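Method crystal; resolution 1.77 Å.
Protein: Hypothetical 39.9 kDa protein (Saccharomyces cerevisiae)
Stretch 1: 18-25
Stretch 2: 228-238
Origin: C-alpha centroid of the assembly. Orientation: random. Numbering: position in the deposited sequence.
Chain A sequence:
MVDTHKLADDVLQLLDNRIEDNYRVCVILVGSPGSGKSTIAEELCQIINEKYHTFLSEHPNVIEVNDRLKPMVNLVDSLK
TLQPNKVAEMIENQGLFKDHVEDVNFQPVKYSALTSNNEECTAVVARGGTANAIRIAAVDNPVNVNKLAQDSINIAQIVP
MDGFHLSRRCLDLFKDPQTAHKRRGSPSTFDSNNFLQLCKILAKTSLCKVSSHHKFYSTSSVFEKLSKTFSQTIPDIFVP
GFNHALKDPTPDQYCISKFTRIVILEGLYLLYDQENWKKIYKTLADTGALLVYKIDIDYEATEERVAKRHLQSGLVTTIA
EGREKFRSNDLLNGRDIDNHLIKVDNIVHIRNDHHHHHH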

# COMPACT_ATOMS: atom_id res chain seq x y z
N ARG A 18 14.88 -14.55 5.75
CA ARG A 18 15.51 -13.51 4.94
C ARG A 18 16.20 -12.42 5.77
O ARG A 18 16.60 -11.39 5.23
CB ARG A 18 14.46 -12.87 4.03
CG ARG A 18 13.69 -13.86 3.18
CD ARG A 18 14.59 -14.49 2.13
NE ARG A 18 15.13 -13.48 1.22
CZ ARG A 18 15.92 -13.75 0.19
NH1 ARG A 18 16.28 -15.00 -0.08
NH2 ARG A 18 16.33 -12.76 -0.59
N ILE A 19 16.33 -12.66 7.06
CA ILE A 19 16.93 -11.70 7.99
C ILE A 19 18.28 -11.12 7.57
O ILE A 19 18.57 -9.95 7.84
CB ILE A 19 17.07 -12.34 9.40
CG1 ILE A 19 17.21 -11.24 10.45
CG2 ILE A 19 18.27 -13.28 9.43
CD1 ILE A 19 15.96 -10.39 10.61
N GLU A 20 19.11 -11.92 6.91
CA GLU A 20 20.42 -11.47 6.47
C GLU A 20 20.42 -10.98 5.03
O GLU A 20 21.41 -10.43 4.56
CB GLU A 20 21.45 -12.59 6.63
CG GLU A 20 21.79 -12.93 8.08
CD GLU A 20 22.69 -14.15 8.20
OE1 GLU A 20 23.78 -14.16 7.58
OE2 GLU A 20 22.31 -15.11 8.91
N ASP A 21 19.30 -11.18 4.33
CA ASP A 21 19.20 -10.80 2.92
C ASP A 21 18.27 -9.63 2.63
O ASP A 21 18.42 -8.95 1.62
CB ASP A 21 18.72 -12.00 2.10
CG ASP A 21 19.66 -13.18 2.20
OD1 ASP A 21 20.84 -13.03 1.83
OD2 ASP A 21 19.22 -14.26 2.64
N ASN A 22 17.31 -9.39 3.51
CA ASN A 22 16.35 -8.30 3.30
C ASN A 22 16.08 -7.54 4.58
O ASN A 22 15.86 -8.14 5.63
CB ASN A 22 15.02 -8.85 2.77
CG ASN A 22 15.15 -9.53 1.42
OD1 ASN A 22 15.40 -10.74 1.33
ND2 ASN A 22 14.99 -8.75 0.36
N TYR A 23 16.09 -6.22 4.48
CA TYR A 23 15.84 -5.38 5.64
C TYR A 23 14.38 -5.52 6.08
O TYR A 23 14.06 -5.44 7.27
CB TYR A 23 16.12 -3.92 5.33
CG TYR A 23 16.08 -3.06 6.57
CD1 TYR A 23 17.09 -3.15 7.53
CD2 TYR A 23 15.01 -2.20 6.82
CE1 TYR A 23 17.04 -2.40 8.69
CE2 TYR A 23 14.95 -1.45 7.98
CZ TYR A 23 15.97 -1.56 8.91
OH TYR A 23 15.92 -0.81 10.06
N ARG A 24 13.49 -5.69 5.11
CA ARG A 24 12.09 -5.84 5.42
C ARG A 24 11.40 -6.82 4.48
O ARG A 24 11.87 -7.07 3.37
CB ARG A 24 11.38 -4.47 5.39
CG ARG A 24 11.84 -3.55 4.27
CD ARG A 24 11.07 -2.23 4.24
NE ARG A 24 11.18 -1.46 5.48
CZ ARG A 24 11.34 -0.14 5.55
NH1 ARG A 24 11.43 0.58 4.44
NH2 ARG A 24 11.38 0.46 6.73
N VAL A 25 10.31 -7.41 4.95
CA VAL A 25 9.58 -8.35 4.12
C VAL A 25 8.25 -7.69 3.79
O VAL A 25 7.73 -6.89 4.56
CB VAL A 25 9.34 -9.68 4.85
CG1 VAL A 25 10.68 -10.32 5.19
CG2 VAL A 25 8.53 -9.45 6.11
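Stretch 2 (228-238) KTFSQTIPDIF

Stretch 2 packs against one face and the edge of Y23 in a small mixed contact, part backbone and part aliphatic, pinned by one hydrogen bond, with an arginine and a bridging water extending it at one end. The two segments are more than 200 residues apart in sequence, and together they bury 301 Å² of surface, about a third of it contributed by Y23.

Stretch 1 begins where a helix ends: R18 is the first residue to leave helical phi/psi, and its carbonyl O receives backbone bonds from D21 N (2.9 Å) and N22 N (2.7 Å). The R18 side chain folds back over this bend, where N22 OD1 accepts from R18 NE at 2.8 Å and from R18 NH2 at 2.9 Å. After the loop residues K228 and T229, stretch 2 forms a short strand, F230 to S231, passes through a type I beta turn from S231 to I234, is extended from I234 onward and forms strand at I237 and F238. Inside the turn the bond from I234 N to S231 O is long and weak at 3.4 Å, but S231 OG also accepts from T233 N at 3.2 Å, so the serine side chain helps to hold the corner.

The two chains run in roughly the same direction, so later residues of one meet later residues of the other. No backbone pairing joins the stretches. Their nearest alpha carbons, those of Y23 and F230, are 8.1 Å apart, a gap that the long tyrosine side chain can span. Y23 points toward stretch 2 with chi1 in the t well, and its hydroxyl reaches the strand backbone. There S231 N donates to Y23 OH at 2.9 Å with an angle of 161°, close to linear. A tyrosine suits this place because it combines a flat apolar ring with a polar tip that can satisfy a buried amide.

The ring is received differently at its edge and over its face. Near its plane lie the backbone atoms T229 O, 3.4 Å from Y23 CE1, and F230 CA, 3.4 Å from Y23 OH. The CA-to-CB bond of F230 points away overall, yet its CB still touches stretch 1, and Y23 OH lies 3.9 Å from F230 CD1, at the edge of the phenylalanine ring. Over one face sits I234, whose CG1 lies 4.1 Å from the centroid of the Y23 ring and 23° off the normal, a CH-pi contact; the branched aliphatic side chain offers the ring a methylene without any polar group to bury.

R24 extends the contact toward the second strand. Its CA-to-CB bond runs sideways, but the long side chain brings the guanidinium near two isoleucines: R24 NH2 is 3.8 Å from I234 CG2, and R24 NH1 is 4.3 Å from I237 CD1. The guanidinium nitrogens also have polar partners elsewhere in the structure. Within the contact, water 1 accepts from R24 NH2 at 3.0 Å and donates to P235 O at 2.7 Å.

At the other end, I19 adds a marginal contact: its CD1 lies 4.5 Å from T229 OG1.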

# COMPACT_ATOMS: atom_id res chain seq x y z
N LYS A 228 18.48 -6.43 16.75
CA LYS A 228 19.89 -6.08 16.65
C LYS A 228 20.30 -5.60 15.26
O LYS A 228 21.47 -5.30 15.03
CB LYS A 228 20.76 -7.28 17.03
CG LYS A 228 20.58 -7.79 18.45
CD LYS A 228 20.97 -6.74 19.47
CE LYS A 228 20.95 -7.31 20.89
NZ LYS A 228 21.20 -6.24 21.90
N THR A 229 19.35 -5.52 14.34
CA THR A 229 19.69 -5.13 12.97
C THR A 229 18.96 -3.94 12.36
O THR A 229 18.92 -3.80 11.13
CB THR A 229 19.54 -6.34 12.03
OG1 THR A 229 18.23 -6.89 12.17
CG2 THR A 229 20.57 -7.41 12.38
N PHE A 230 18.39 -3.08 13.19
CA PHE A 230 17.72 -1.89 12.70
C PHE A 230 18.84 -1.02 12.14
O PHE A 230 19.97 -1.07 12.64
CB PHE A 230 17.01 -1.15 13.85
CG PHE A 230 15.77 -1.84 14.35
CD1 PHE A 230 14.66 -1.99 13.52
CD2 PHE A 230 15.70 -2.30 15.67
CE1 PHE A 230 13.49 -2.59 14.00
CE2 PHE A 230 14.54 -2.90 16.15
CZ PHE A 230 13.43 -3.04 15.32
N SER A 231 18.54 -0.23 11.12
CA SER A 231 19.56 0.61 10.50
C SER A 231 19.24 2.11 10.51
O SER A 231 18.14 2.52 10.15
CB SER A 231 19.81 0.17 9.06
OG SER A 231 20.75 1.01 8.43
N GLN A 232 20.23 2.91 10.90
CA GLN A 232 20.06 4.35 10.94
C GLN A 232 19.97 4.94 9.53
O GLN A 232 19.56 6.09 9.35
CB GLN A 232 21.24 4.98 11.69
CG GLN A 232 21.07 6.45 12.03
CD GLN A 232 19.86 6.70 12.92
OE1 GLN A 232 19.67 6.02 13.93
NE2 GLN A 232 19.04 7.67 12.54
N THR A 233 20.34 4.16 8.52
CA THR A 233 20.32 4.64 7.14
C THR A 233 18.95 4.67 6.47
O THR A 233 18.81 5.24 5.39
CB THR A 233 21.23 3.79 6.24
OG1 THR A 233 20.70 2.46 6.15
CG2 THR A 233 22.64 3.74 6.80
N ILE A 234 17.95 4.09 7.12
CA ILE A 234 16.60 4.04 6.56
C ILE A 234 15.76 5.23 7.03
O ILE A 234 15.49 5.38 8.22
CB ILE A 234 15.90 2.71 6.98
CG1 ILE A 234 16.73 1.52 6.48
CG2 ILE A 234 14.48 2.66 6.41
CD1 ILE A 234 16.80 1.39 4.96
N PRO A 235 15.34 6.09 6.09
CA PRO A 235 14.55 7.27 6.45
C PRO A 235 13.07 6.95 6.66
O PRO A 235 12.61 5.87 6.30
CB PRO A 235 14.75 8.18 5.25
CG PRO A 235 14.69 7.18 4.11
CD PRO A 235 15.54 6.02 4.63
N ASP A 236 12.35 7.89 7.25
CA ASP A 236 10.92 7.72 7.46
C ASP A 236 10.24 7.96 6.12
O ASP A 236 10.58 8.90 5.41
CB ASP A 236 10.37 8.73 8.47
CG ASP A 236 10.75 8.40 9.90
OD1 ASP A 236 11.22 7.28 10.16
OD2 ASP A 236 10.57 9.28 10.78
N ILE A 237 9.29 7.10 5.77
CA ILE A 237 8.56 7.23 4.52
C ILE A 237 7.10 7.42 4.89
O ILE A 237 6.52 6.58 5.58
CB ILE A 237 8.69 5.96 3.66
CG1 ILE A 237 10.16 5.72 3.33
CG2 ILE A 237 7.88 6.12 2.37
CD1 ILE A 237 10.43 4.36 2.70
N PHE A 238 6.52 8.53 4.46
CA PHE A 238 5.12 8.84 4.75
C PHE A 238 4.25 8.59 3.53
O PHE A 238 4.53 9.09 2.44
CB PHE A 238 4.99 10.29 5.19
CG PHE A 238 5.67 10.56 6.50
CD1 PHE A 238 5.02 10.30 7.70
CD2 PHE A 238 6.99 11.02 6.53
CE1 PHE A 238 5.68 10.49 8.91
CE2 PHE A 238 7.65 11.21 7.74
CZ PHE A 238 6.99 10.94 8.93
O HOH W 1 11.43 3.42 6.01